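Local coordinates for putative hydantoin racemase (Klebsiella pneumoniae subsp. pneumoniae, PDB 3QVL), which racemises allantoin and probably interconverts the D and L forms of other 5-monosubstituted hydantoins, at residues V42-G47 / P147-E152; S113-L118 / G176-G181; A76-P81 / G96-A101. All blocks are in the same frame, centred on the assembly; numbering follows the deposited sequence. Where two conformers were deposited one is given.

Contact 1: V42-G47 / P147-E152. With 5HY ([(4R)-2,5-dioxoimidazolidin-4-yl]acetic acid), chain C.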
loop_
_atom_site.group_PDB
_atom_site.type_symbol
_atom_site.label_atom_id
_atom_site.label_comp_id
_atom_site.label_asym_id
_atom_site.label_seq_id
_atom_site.Cartn_x
_atom_site.Cartn_y
_atom_site.Cartn_z
ATOM N N VAL A 42 34.221 8.993 3.616
ATOM C CA VAL A 42 33.640 10.329 3.607
ATOM C C VAL A 42 33.443 10.830 5.050
ATOM O O VAL A 42 33.005 10.066 5.907
ATOM C CB VAL A 42 32.313 10.328 2.780
ATOM C CG1 VAL A 42 31.201 9.529 3.475
ATOM C CG2 VAL A 42 31.863 11.728 2.454
ATOM N N PRO A 43 33.799 12.105 5.329
ATOM C CA PRO A 43 33.682 12.666 6.685
ATOM C C PRO A 43 32.250 12.729 7.225
ATOM O O PRO A 43 32.048 12.622 8.434
ATOM C CB PRO A 43 34.254 14.080 6.530
ATOM C CG PRO A 43 35.166 13.986 5.362
ATOM C CD PRO A 43 34.484 13.043 4.420
ATOM N N SER A 44 31.278 12.913 6.336
ATOM C CA SER A 44 29.862 12.877 6.703
ATOM C C SER A 44 29.022 12.389 5.530
ATOM O O SER A 44 29.398 12.565 4.370
ATOM C CB SER A 44 29.375 14.249 7.182
ATOM O OG SER A 44 29.393 15.201 6.134
ATOM N N ILE A 45 27.884 11.778 5.841
ATOM C CA ILE A 45 27.019 11.195 4.822
ATOM C C ILE A 45 25.805 12.091 4.581
ATOM O O ILE A 45 24.929 12.219 5.441
ATOM C CB ILE A 45 26.598 9.755 5.194
ATOM C CG1 ILE A 45 27.840 8.894 5.448
ATOM C CG2 ILE A 45 25.754 9.143 4.085
ATOM C CD1 ILE A 45 27.628 7.778 6.445
ATOM N N GLU A 46 25.777 12.712 3.405
ATOM C CA GLU A 46 24.780 13.728 3.072
ATOM C C GLU A 46 24.206 13.518 1.673
ATOM O O GLU A 46 24.131 14.454 0.874
ATOM C CB GLU A 46 25.397 15.127 3.181
ATOM C CG GLU A 46 25.888 15.493 4.575
ATOM C CD GLU A 46 26.611 16.825 4.619
ATOM O OE1 GLU A 46 27.465 17.077 3.741
ATOM O OE2 GLU A 46 26.333 17.618 5.542
ATOM N N GLY A 47 23.806 12.285 1.382
ATOM C CA GLY A 47 23.248 11.946 0.078
ATOM C C GLY A 47 23.568 10.530 -0.354
ATOM O O GLY A 47 24.207 9.774 0.383
ATOM N N PRO A 147 24.471 21.400 7.914
ATOM C CA PRO A 147 25.339 20.277 7.561
ATOM C C PRO A 147 25.423 19.278 8.711
ATOM O O PRO A 147 25.317 19.667 9.875
ATOM C CB PRO A 147 26.700 20.941 7.341
ATOM C CG PRO A 147 26.379 22.339 6.959
ATOM C CD PRO A 147 25.159 22.696 7.754
ATOM N N VAL A 148 25.601 18.004 8.377
ATOM C CA VAL A 148 25.678 16.929 9.368
ATOM C C VAL A 148 26.709 17.218 10.468
ATOM O O VAL A 148 26.435 17.019 11.656
ATOM C CB VAL A 148 25.957 15.561 8.683
ATOM C CG1 VAL A 148 26.417 14.514 9.687
ATOM C CG2 VAL A 148 24.715 15.081 7.945
ATOM N N LEU A 149 27.875 17.719 10.068
ATOM C CA LEU A 149 28.977 17.966 10.999
ATOM C C LEU A 149 28.792 19.191 11.902
ATOM O O LEU A 149 29.611 19.433 12.793
ATOM C CB LEU A 149 30.314 18.036 10.248
ATOM C CG LEU A 149 30.782 16.733 9.587
ATOM C CD1 LEU A 149 31.998 16.974 8.713
ATOM C CD2 LEU A 149 31.070 15.649 10.622
ATOM N N ALA A 150 27.717 19.948 11.682
ATOM C CA ALA A 150 27.364 21.073 12.554
ATOM C C ALA A 150 27.081 20.608 13.984
ATOM O O ALA A 150 27.230 21.377 14.934
ATOM C CB ALA A 150 26.171 21.840 11.998
ATOM N N LEU A 151 26.680 19.346 14.123
ATOM C CA LEU A 151 26.461 18.728 15.432
ATOM C C LEU A 151 27.763 18.564 16.218
ATOM O O LEU A 151 27.739 18.379 17.438
ATOM C CB LEU A 151 25.767 17.371 15.274
ATOM C CG LEU A 151 24.284 17.376 14.885
ATOM C CD1 LEU A 151 23.906 16.073 14.202
ATOM C CD2 LEU A 151 23.392 17.631 16.096
ATOM N N GLU A 152 28.891 18.643 15.514
ATOM C CA GLU A 152 30.208 18.463 16.123
ATOM C C GLU A 152 31.064 19.735 16.117
ATOM O O GLU A 152 32.250 19.686 16.459
ATOM C CB GLU A 152 30.968 17.324 15.425
ATOM C CG GLU A 152 30.270 15.962 15.444
ATOM C CD GLU A 152 30.282 15.285 16.809
ATOM O OE1 GLU A 152 31.029 15.726 17.710
ATOM O OE2 GLU A 152 29.539 14.296 16.975
HETATM C C 5HY C . 24.231 10.053 10.060
HETATM N N 5HY C . 24.801 11.022 8.053
HETATM O O 5HY C . 23.622 9.541 10.997
HETATM C CA 5HY C . 23.618 10.477 8.732
HETATM C CB 5HY C . 22.500 11.530 8.897
HETATM C CG 5HY C . 22.825 12.733 9.798
HETATM O OAB 5HY C . 26.997 11.190 8.558
HETATM N NAF 5HY C . 25.539 10.296 10.038
HETATM C CAI 5HY C . 25.853 10.851 8.860
HETATM O OD1 5HY C . 22.014 13.682 9.759
HETATM O OD2 5HY C . 23.847 12.689 10.515
HETATM O O HOH W 1 28.534 17.700 7.118
#

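Contact 2: S113-L118 / G176-G181. With 5HY ([(4R)-2,5-dioxoimidazolidin-4-yl]acetic acid), chain C.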
loop_
_atom_site.group_PDB
_atom_site.type_symbol
_atom_site.label_atom_id
_atom_site.label_comp_id
_atom_site.label_asym_id
_atom_site.label_seq_id
_atom_site.Cartn_x
_atom_site.Cartn_y
_atom_site.Cartn_z
ATOM N N SER A 113 7.728 11.203 14.968
ATOM C CA SER A 113 8.276 12.177 14.034
ATOM C C SER A 113 9.792 12.039 13.970
ATOM O O SER A 113 10.442 11.788 14.986
ATOM C CB SER A 113 7.895 13.598 14.449
ATOM O OG SER A 113 6.495 13.789 14.370
ATOM N N ILE A 114 10.346 12.193 12.770
ATOM C CA ILE A 114 11.794 12.137 12.572
ATOM C C ILE A 114 12.372 13.548 12.489
ATOM O O ILE A 114 11.829 14.412 11.798
ATOM C CB ILE A 114 12.176 11.315 11.306
ATOM C CG1 ILE A 114 11.764 9.847 11.475
ATOM C CG2 ILE A 114 13.680 11.419 11.011
ATOM C CD1 ILE A 114 11.824 9.022 10.196
ATOM N N VAL A 115 13.463 13.775 13.219
ATOM C CA VAL A 115 14.206 15.029 13.139
ATOM C C VAL A 115 15.645 14.723 12.721
ATOM O O VAL A 115 16.433 14.198 13.512
ATOM C CB VAL A 115 14.177 15.819 14.477
ATOM C CG1 VAL A 115 14.986 17.112 14.362
ATOM C CG2 VAL A 115 12.742 16.127 14.895
ATOM N N THR A 116 15.965 15.037 11.469
ATOM C CA THR A 116 17.308 14.822 10.925
ATOM C C THR A 116 18.013 16.164 10.674
ATOM O O THR A 116 17.496 17.216 11.057
ATOM C CB THR A 116 17.279 13.912 9.661
ATOM O OG1 THR A 116 18.610 13.494 9.334
ATOM C CG2 THR A 116 16.648 14.624 8.463
ATOM N N THR A 117 19.185 16.128 10.041
ATOM C CA THR A 117 20.020 17.327 9.911
ATOM C C THR A 117 19.840 18.069 8.576
ATOM O O THR A 117 19.394 19.218 8.566
ATOM C CB THR A 117 21.516 17.017 10.182
ATOM O OG1 THR A 117 21.625 15.961 11.146
ATOM C CG2 THR A 117 22.230 18.250 10.718
ATOM N N LEU A 118 20.189 17.417 7.466
ATOM C CA LEU A 118 20.098 18.029 6.132
ATOM C C LEU A 118 18.823 17.636 5.382
ATOM O O LEU A 118 18.447 16.462 5.386
ATOM C CB LEU A 118 21.315 17.663 5.272
ATOM C CG LEU A 118 22.490 18.627 5.058
ATOM C CD1 LEU A 118 23.325 18.128 3.893
ATOM C CD2 LEU A 118 22.053 20.063 4.793
ATOM N N GLY A 176 3.601 10.916 19.159
ATOM C CA GLY A 176 3.864 10.724 20.583
ATOM C C GLY A 176 5.331 10.560 20.938
ATOM O O GLY A 176 5.697 10.596 22.113
ATOM N N ALA A 177 6.173 10.378 19.923
ATOM C CA ALA A 177 7.606 10.180 20.132
ATOM C C ALA A 177 8.445 10.834 19.039
ATOM O O ALA A 177 7.948 11.128 17.949
ATOM C CB ALA A 177 7.930 8.693 20.233
ATOM N N ILE A 178 9.719 11.060 19.347
ATOM C CA ILE A 178 10.671 11.605 18.386
ATOM C C ILE A 178 11.762 10.581 18.087
ATOM O O ILE A 178 12.331 9.979 19.001
ATOM C CB ILE A 178 11.317 12.929 18.892
ATOM C CG1 ILE A 178 10.252 14.006 19.162
ATOM C CG2 ILE A 178 12.400 13.426 17.922
ATOM C CD1 ILE A 178 9.454 14.465 17.939
ATOM N N VAL A 179 12.033 10.382 16.802
ATOM C CA VAL A 179 13.179 9.596 16.366
ATOM C C VAL A 179 14.263 10.561 15.892
ATOM O O VAL A 179 14.052 11.327 14.948
ATOM C CB VAL A 179 12.797 8.589 15.249
ATOM C CG1 VAL A 179 14.038 8.039 14.553
ATOM C CG2 VAL A 179 11.970 7.452 15.825
ATOM N N LEU A 180 15.406 10.535 16.571
ATOM C CA LEU A 180 16.551 11.353 16.181
ATOM C C LEU A 180 17.182 10.773 14.920
ATOM O O LEU A 180 17.491 9.581 14.862
ATOM C CB LEU A 180 17.573 11.446 17.319
ATOM C CG LEU A 180 17.112 12.110 18.623
ATOM C CD1 LEU A 180 18.134 11.893 19.729
ATOM C CD2 LEU A 180 16.827 13.600 18.437
ATOM N N GLY A 181 17.355 11.623 13.911
ATOM C CA GLY A 181 17.782 11.180 12.588
ATOM C C GLY A 181 19.256 11.358 12.281
ATOM O O GLY A 181 19.625 11.614 11.134
HETATM C C 5HY C . 24.231 10.053 10.060
HETATM N N 5HY C . 24.801 11.022 8.053
HETATM O O 5HY C . 23.622 9.541 10.997
HETATM C CA 5HY C . 23.618 10.477 8.732
HETATM C CB 5HY C . 22.500 11.530 8.897
HETATM C CG 5HY C . 22.825 12.733 9.798
HETATM O OAB 5HY C . 26.997 11.190 8.558
HETATM N NAF 5HY C . 25.539 10.296 10.038
HETATM C CAI 5HY C . 25.853 10.851 8.860
HETATM O OD1 5HY C . 22.014 13.682 9.759
HETATM O OD2 5HY C . 23.847 12.689 10.515
#

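Contact 3: A76-P81 / G96-A101. Unlike the reference sequence in segment 76-81: S77 (reference Cys). With 5HY ([(4R)-2,5-dioxoimidazolidin-4-yl]acetic acid), chain C.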
loop_
_atom_site.group_PDB
_atom_site.type_symbol
_atom_site.label_atom_id
_atom_site.label_comp_id
_atom_site.label_asym_id
_atom_site.label_seq_id
_atom_site.Cartn_x
_atom_site.Cartn_y
_atom_site.Cartn_z
ATOM N N ALA A 76 26.101 2.793 12.365
ATOM C CA ALA A 76 25.754 4.004 13.106
ATOM C C ALA A 76 25.565 5.290 12.293
ATOM O O ALA A 76 26.034 6.363 12.690
ATOM C CB ALA A 76 26.736 4.222 14.259
ATOM N N SER A 77 24.886 5.156 11.155
ATOM C CA SER A 77 24.430 6.291 10.353
ATOM C C SER A 77 22.950 6.096 10.037
ATOM O O SER A 77 22.515 4.970 9.785
ATOM C CB SER A 77 25.236 6.404 9.061
ATOM O OG SER A 77 24.832 7.526 8.299
ATOM N N PHE A 78 22.185 7.186 10.047
ATOM C CA PHE A 78 20.723 7.107 9.890
ATOM C C PHE A 78 20.195 6.628 8.527
ATOM O O PHE A 78 18.990 6.441 8.355
ATOM C CB PHE A 78 20.072 8.435 10.295
ATOM C CG PHE A 78 18.622 8.308 10.673
ATOM C CD1 PHE A 78 18.251 7.703 11.872
ATOM C CD2 PHE A 78 17.626 8.796 9.832
ATOM C CE1 PHE A 78 16.908 7.584 12.225
ATOM C CE2 PHE A 78 16.282 8.679 10.177
ATOM C CZ PHE A 78 15.924 8.072 11.376
ATOM N N GLY A 79 21.087 6.423 7.566
ATOM C CA GLY A 79 20.697 5.822 6.295
ATOM C C GLY A 79 20.889 4.315 6.281
ATOM O O GLY A 79 20.550 3.654 5.297
ATOM N N ASP A 80 21.426 3.780 7.379
ATOM C CA ASP A 80 21.794 2.362 7.503
ATOM C C ASP A 80 22.525 1.821 6.262
ATOM O O ASP A 80 22.139 0.780 5.724
ATOM C CB ASP A 80 20.559 1.498 7.818
ATOM C CG ASP A 80 19.888 1.876 9.131
ATOM O OD1 ASP A 80 20.468 2.657 9.915
ATOM O OD2 ASP A 80 18.769 1.379 9.382
ATOM N N PRO A 81 23.588 2.522 5.809
ATOM C CA PRO A 81 24.240 2.143 4.556
ATOM C C PRO A 81 24.881 0.760 4.614
ATOM O O PRO A 81 25.568 0.427 5.585
ATOM C CB PRO A 81 25.311 3.226 4.372
ATOM C CG PRO A 81 25.595 3.712 5.734
ATOM C CD PRO A 81 24.288 3.641 6.466
ATOM N N GLY A 96 21.010 -1.617 12.022
ATOM C CA GLY A 96 21.129 -0.209 11.656
ATOM C C GLY A 96 20.489 0.673 12.710
ATOM O O GLY A 96 19.558 0.247 13.399
ATOM N N ILE A 97 20.981 1.903 12.843
ATOM C CA ILE A 97 20.453 2.813 13.864
ATOM C C ILE A 97 19.088 3.411 13.508
ATOM O O ILE A 97 18.278 3.668 14.397
ATOM C CB ILE A 97 21.462 3.916 14.297
ATOM C CG1 ILE A 97 21.830 4.840 13.132
ATOM C CG2 ILE A 97 22.692 3.280 14.941
ATOM C CD1 ILE A 97 22.296 6.219 13.576
ATOM N N ALA A 98 18.838 3.624 12.218
ATOM C CA ALA A 98 17.516 4.047 11.760
ATOM C C ALA A 98 16.512 2.932 12.028
ATOM O O ALA A 98 15.437 3.172 12.578
ATOM C CB ALA A 98 17.540 4.402 10.287
ATOM N N GLU A 99 16.895 1.716 11.643
ATOM C CA GLU A 99 16.113 0.509 11.883
ATOM C C GLU A 99 15.729 0.376 13.358
ATOM O O GLU A 99 14.549 0.245 13.687
ATOM C CB GLU A 99 16.909 -0.716 11.418
ATOM C CG GLU A 99 16.242 -2.065 11.661
ATOM C CD GLU A 99 17.174 -3.236 11.394
ATOM O OE1 GLU A 99 18.399 -3.100 11.608
ATOM O OE2 GLU A 99 16.680 -4.301 10.971
ATOM N N ALA A 100 16.731 0.434 14.233
ATOM C CA ALA A 100 16.529 0.257 15.671
ATOM C C ALA A 100 15.664 1.352 16.295
ATOM O O ALA A 100 14.787 1.057 17.106
ATOM C CB ALA A 100 17.864 0.166 16.382
ATOM N N ALA A 101 15.911 2.604 15.910
ATOM C CA ALA A 101 15.159 3.746 16.435
ATOM C C ALA A 101 13.682 3.686 16.050
ATOM O O ALA A 101 12.810 3.955 16.879
ATOM C CB ALA A 101 15.776 5.057 15.975
HETATM C C 5HY C . 24.231 10.053 10.060
HETATM N N 5HY C . 24.801 11.022 8.053
HETATM O O 5HY C . 23.622 9.541 10.997
HETATM C CA 5HY C . 23.618 10.477 8.732
HETATM C CB 5HY C . 22.500 11.530 8.897
HETATM C CG 5HY C . 22.825 12.733 9.798
HETATM O OAB 5HY C . 26.997 11.190 8.558
HETATM N NAF 5HY C . 25.539 10.296 10.038
HETATM C CAI 5HY C . 25.853 10.851 8.860
HETATM O OD1 5HY C . 22.014 13.682 9.759
HETATM O OD2 5HY C . 23.847 12.689 10.515
#

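Contact 1: V42-G47 / P147-E152
E46 reaches across to the start of the 3-10 turn 148-151 and takes up its first backbone N-H. V148 N donates to E46 OE2 over 3.0 Å, at 163° on the hydrogen. The donor comes from the anti side of the carboxylate, somewhat out of its plane. CG of E46 lies anti to its own carbonyl carbon (chi1 -62°), and the chain runs extended from there. The E46 and V148 side chains run past each other, pointing opposite ways, with E46 CG 3.6 Å from V148 CG2. A water also donates to E46 OE2, is bonded to S44 OG and accepts from L149 N. The other oxygen, OE1, forms a salt bridge with K233 of the second subunit. Both segments lie in connections that follow strands and precede helices, one in each half of this two-sheet Asp/Glu racemase fold. The hydantoin ligand lies between the halves. I45 holds the ring through its backbone: I45 N donates to ligand OAB (2.9 Å) and ligand N donates to I45 O in a nearly straight bond. V148 covers the ligand from the other segment. Its CG1, anti to the backbone N (chi1 164°), comes within 3.3 Å of ligand OD2, and CG2 lies against the ligand's carboxylate carbon CG. At the outer side L149 CG packs on S44 CB at 3.7 Å, while L149 CD2 approaches P43 O.

Contact 2: S113-L118 / G176-G181
I114 lies flank to flank with V179 on one face of the sheet, with I114 CG1 4.1 Å from V179 CB. M102 of helix 97-108 touches I114, and A101 and A105 of that helix touch V179. S113, V115, I178 and L180 point to the other face of the sheet, toward helix 157-172. There V115 CG2 meets I178 CG2 at 4.1 Å, the two side chains crossing at a slant. I178 CD1 reaches back to S113 CB. These are neighbouring parallel strands in the sheet of the C-terminal half, with order 138-143, 112-116, 177-180, 200-201. The axes of 113-116 and 177-180 are inclined by 32°. The backbone ladder runs from S113 N to A177 O, V179 N to S113 O, V115 N to V179 O and G181 N to V115 O. The last bond is 2.8 Å long but bent, the donor lying 45° above the plane of the V115 carbonyl. G181, without a side chain, lets the two backbones come close, its CA 4.0 Å from T116 CA. T116 OG1 donates to G181 O over 2.8 Å, with OG1 anti to the backbone N (chi1 -168°). At these strand ends the ligand's carboxylate is received: T117 OG1 donates to ligand OD1 over 2.7 Å. T116 OG1 lies 3.4 Å from the same oxygen. S182 and G183, next in the chain after G181, also bond the ligand, through S182 OG and G183 N.

Contact 3: A76-P81 / G96-A101
D80 is the polar anchor of this contact, gripping the first turn of helix 97-108 with both carboxylate oxygens. OD1 accepts from A98 N and OD2 from E99 N, each over 3.0 Å and each on its syn lone pair. The N-H...O angles are 156° and 148°. A chi1 of -61° sets D80 CG toward the helix start, and both oxygens then meet N-H groups there. The helix dipole would probably stabilise the negative charge. OD2 also bonds Y132 OH. Within the helix start, E99 OE1 accepts from G96 N, while its OE2 forms a salt bridge with R87. D80 CG lies 3.5 Å from G96 CA, a close approach at a residue without a side chain.

The loop 76-81 follows strand 72-75, and helix 97-108 follows the adjacent parallel strand 94-96. The contact thus joins the C-terminal ends of neighbouring strands in the N-terminal sheet. S77 to D80 form a type I turn, closed by D80 N to S77 O.

Carbon contacts involve the turn and the residue before it. A98 CB makes a CH-pi contact over one face of the F78 ring, 3.9 Å from its centroid, shifted toward the rim. A98 CB also lies 3.2 Å from F78 O. I97 packs against the loop backbone: CG1 is 3.4 Å from S77 O, and CD1 lies against the A76 carbonyl carbon.

Toward the ligand, F78 N donates to ligand O over 2.9 Å. S77, where the reference sequence has Cys, also borders the ligand, but the position of its OG is doubtful because the residue has two conformers.

Overall arrangement
All three contacts meet at the bound hydantoin, each lining part of it. Contact 1 brings I45 to the ring and V148 to the carboxylate, contact 2 brings T117 to the carboxylate, and contact 3 brings F78 to a ring carbonyl. Contacts 2 and 3 lie closest, with centres about 12 Å apart; F78 joins them, its CB 3.3 Å from G181 O and its CZ 3.7 Å from V179 CG1. Contacts 1 and 3 are about 15 Å apart between centres and meet where I45 touches S77, though S77 has two conformers. Contacts 1 and 2, about 16 Å apart between centres, meet where L118 CD1 packs on E46 OE2. N10, S182 and G183 add further ligand hydrogen bonds from outside these segments.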